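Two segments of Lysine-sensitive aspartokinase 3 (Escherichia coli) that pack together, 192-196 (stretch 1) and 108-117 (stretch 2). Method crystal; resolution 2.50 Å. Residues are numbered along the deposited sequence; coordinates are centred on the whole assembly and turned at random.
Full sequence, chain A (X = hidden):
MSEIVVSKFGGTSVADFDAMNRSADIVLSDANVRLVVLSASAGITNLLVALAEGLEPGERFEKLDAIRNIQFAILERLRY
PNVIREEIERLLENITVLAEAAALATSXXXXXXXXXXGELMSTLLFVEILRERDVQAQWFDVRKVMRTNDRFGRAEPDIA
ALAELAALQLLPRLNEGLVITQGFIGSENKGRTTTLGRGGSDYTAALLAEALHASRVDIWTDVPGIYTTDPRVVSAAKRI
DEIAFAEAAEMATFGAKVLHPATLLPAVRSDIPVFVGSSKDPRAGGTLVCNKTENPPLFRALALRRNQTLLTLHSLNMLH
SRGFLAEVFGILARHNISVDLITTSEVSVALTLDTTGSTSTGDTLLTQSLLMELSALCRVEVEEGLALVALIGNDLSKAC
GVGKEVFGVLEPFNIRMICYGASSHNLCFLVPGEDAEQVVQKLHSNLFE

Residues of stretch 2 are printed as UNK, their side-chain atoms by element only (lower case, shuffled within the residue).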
# COMPACT_ATOMS: atom_id res chain seq x y z
N ARG A 192 -20.09 -26.72 20.87
CA ARG A 192 -19.53 -27.33 19.66
C ARG A 192 -18.01 -27.17 19.63
O ARG A 192 -17.48 -26.16 20.09
CB ARG A 192 -20.14 -26.68 18.43
CG ARG A 192 -21.65 -26.82 18.41
CD ARG A 192 -22.26 -26.32 17.13
NE ARG A 192 -22.28 -24.86 17.05
CZ ARG A 192 -22.62 -24.19 15.95
NH1 ARG A 192 -22.96 -24.86 14.86
NH2 ARG A 192 -22.64 -22.87 15.95
N THR A 193 -17.33 -28.18 19.09
CA THR A 193 -15.87 -28.17 19.02
C THR A 193 -15.34 -27.30 17.88
O THR A 193 -15.90 -27.29 16.78
CB THR A 193 -15.30 -29.59 18.83
OG1 THR A 193 -15.85 -30.47 19.82
CG2 THR A 193 -13.78 -29.57 19.02
N THR A 194 -14.26 -26.58 18.16
CA THR A 194 -13.62 -25.71 17.17
C THR A 194 -12.13 -26.01 17.12
O THR A 194 -11.61 -26.71 17.99
CB THR A 194 -13.75 -24.24 17.56
OG1 THR A 194 -13.19 -24.06 18.87
CG2 THR A 194 -15.22 -23.81 17.55
N THR A 195 -11.46 -25.50 16.10
CA THR A 195 -10.01 -25.66 15.98
C THR A 195 -9.46 -24.27 15.69
O THR A 195 -10.19 -23.43 15.15
CB THR A 195 -9.61 -26.62 14.86
OG1 THR A 195 -10.04 -26.10 13.59
CG2 THR A 195 -10.23 -27.98 15.09
N LEU A 196 -8.21 -24.02 16.05
CA LEU A 196 -7.60 -22.70 15.84
C LEU A 196 -6.96 -22.51 14.45
O LEU A 196 -6.47 -21.43 14.13
CB LEU A 196 -6.55 -22.44 16.92
CG LEU A 196 -7.08 -22.64 18.34
CD1 LEU A 196 -5.94 -22.95 19.30
CD2 LEU A 196 -7.87 -21.40 18.78
N UNK A 108 -17.53 -26.87 7.85
CA UNK A 108 -16.36 -26.55 8.67
C UNK A 108 -16.53 -27.00 10.12
O UNK A 108 -15.56 -27.30 10.81
c UNK A 108 -16.22 -25.03 8.52
c UNK A 108 -18.05 -25.68 7.18
c UNK A 108 -17.60 -24.58 8.10
N UNK A 109 -17.78 -27.07 10.58
CA UNK A 109 -18.05 -27.48 11.96
C UNK A 109 -17.89 -28.99 12.16
O UNK A 109 -17.43 -29.44 13.21
c UNK A 109 -19.44 -27.03 12.38
N UNK A 110 -18.29 -29.76 11.16
CA UNK A 110 -18.17 -31.21 11.25
C UNK A 110 -16.68 -31.54 11.19
O UNK A 110 -16.19 -32.42 11.92
c UNK A 110 -18.91 -31.88 10.09
c UNK A 110 -18.80 -33.41 10.00
c UNK A 110 -19.60 -33.90 8.81
c UNK A 110 -19.31 -34.05 11.28
N UNK A 111 -15.97 -30.83 10.34
CA UNK A 111 -14.53 -31.02 10.17
C UNK A 111 -13.75 -30.74 11.47
O UNK A 111 -12.90 -31.54 11.89
c UNK A 111 -12.50 -30.00 9.09
o UNK A 111 -14.44 -30.63 7.78
c UNK A 111 -14.02 -30.10 9.05
N UNK A 112 -14.06 -29.62 12.13
CA UNK A 112 -13.39 -29.28 13.38
C UNK A 112 -13.65 -30.37 14.41
O UNK A 112 -12.76 -30.75 15.16
c UNK A 112 -13.05 -26.75 13.48
o UNK A 112 -13.18 -25.65 14.08
c UNK A 112 -13.90 -27.93 13.93
o UNK A 112 -12.27 -26.89 12.53
N UNK A 113 -14.88 -30.89 14.42
CA UNK A 113 -15.26 -31.93 15.38
C UNK A 113 -14.58 -33.26 15.10
O UNK A 113 -14.19 -33.97 16.02
c UNK A 113 -16.77 -32.14 15.37
c UNK A 113 -16.77 -33.30 17.64
o UNK A 113 -16.98 -32.25 18.29
o UNK A 113 -16.23 -34.31 18.14
c UNK A 113 -17.21 -33.35 16.19
N UNK A 114 -14.45 -33.60 13.83
CA UNK A 114 -13.82 -34.85 13.48
C UNK A 114 -12.31 -34.69 13.62
O UNK A 114 -11.64 -35.55 14.17
c UNK A 114 -12.35 -36.80 11.51
c UNK A 114 -14.47 -36.85 10.22
c UNK A 114 -13.84 -36.63 11.58
c UNK A 114 -14.18 -35.22 12.04
N UNK A 115 -11.77 -33.58 13.13
CA UNK A 115 -10.33 -33.42 13.22
C UNK A 115 -9.84 -33.28 14.64
O UNK A 115 -8.71 -33.62 14.94
c UNK A 115 -9.83 -32.21 12.41
c UNK A 115 -8.41 -31.88 12.81
c UNK A 115 -9.88 -32.52 10.90
N UNK A 116 -10.69 -32.82 15.54
CA UNK A 116 -10.28 -32.66 16.91
C UNK A 116 -9.79 -33.99 17.50
O UNK A 116 -8.87 -34.02 18.32
o UNK A 116 -12.48 -33.08 17.72
c UNK A 116 -11.45 -32.13 17.73
N UNK A 117 -10.39 -35.09 17.06
CA UNK A 117 -10.02 -36.43 17.54
C UNK A 117 -8.53 -36.80 17.55
O UNK A 117 -8.11 -37.62 18.37
c UNK A 117 -10.81 -37.48 16.76
c UNK A 117 -12.96 -38.47 17.84
n UNK A 117 -14.24 -37.99 17.99
n UNK A 117 -13.14 -36.52 16.89
c UNK A 117 -14.32 -36.81 17.41
c UNK A 117 -12.26 -37.54 17.15
O HOH W 1 -18.16 -28.96 16.15

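Position 108 has three side-chain carbons that close a ring onto the backbone N. It lies out of reach of stretch 1. This is proline, P108, at the start of the helical stretch.

Position 109 has a single side-chain carbon, the CB, directed toward stretch 1. It is alanine, A109. Its backbone O accepts a hydrogen bond from water 1 at 3.1 Å. The same water donates to the backbone O of T193 at 2.9 Å, so it bridges the two stretches.

Position 110 has four carbons, forked at the second. Its CA-to-CB bond points away from stretch 1, and the side chain touches none of it. The fork after the second carbon marks leucine, L110.

Position 111 has one carbon carrying one oxygen and one carbon. It points sideways and makes no contact with stretch 1. This is threonine, T111.

Position 112 has two carbons, the second carrying two oxygens. One oxygen lies 2.6 Å from T195 OG1, the other 2.7 Å from T195 N. A short carboxylate fits: aspartate, D112. T195 OG1 donates to OD1. The bond from T195 N to OD2 is weak, with an angle of 128° at the hydrogen. The CB of D112 also lies 3.5 Å from T193 O.

Position 113 has three carbons in a chain, the third carrying two oxygens. Its CB points sideways, but the end of the side chain comes nearer, and one oxygen lies 2.6 Å from T193 OG1. This is glutamate, E113. The hydroxyl of T193 donates to its OE1.

Position 114 has four carbons, forked at the second, out of reach of stretch 1. It is leucine, L114, with chi1 and chi2 both t.

Position 115 has three carbons, two of them branching from CB. It points sideways, with no close contact. This is valine, V115.

Position 116 has one carbon, then one oxygen. The carbon packs 3.7 Å from T193 CG2. It is serine, S116. Its OG donates back to the backbone O of E113 at 2.6 Å.

Position 117 has one carbon, then a five-membered ring of three carbons and two nitrogens. It is histidine, H117, out of reach of stretch 1.

The helix crosses the strand at 84°, so contact is confined to a short patch. T193 and T195 both point toward the helix, while T194 points away overall. Each of the two facing hydroxyls donates to an acidic side chain: T193 to E113, T195 to D112. The T193 methyl meets the CB of S116, adding a nonpolar contact.

Stretch 2, residues 108-117: PALTDELVSH
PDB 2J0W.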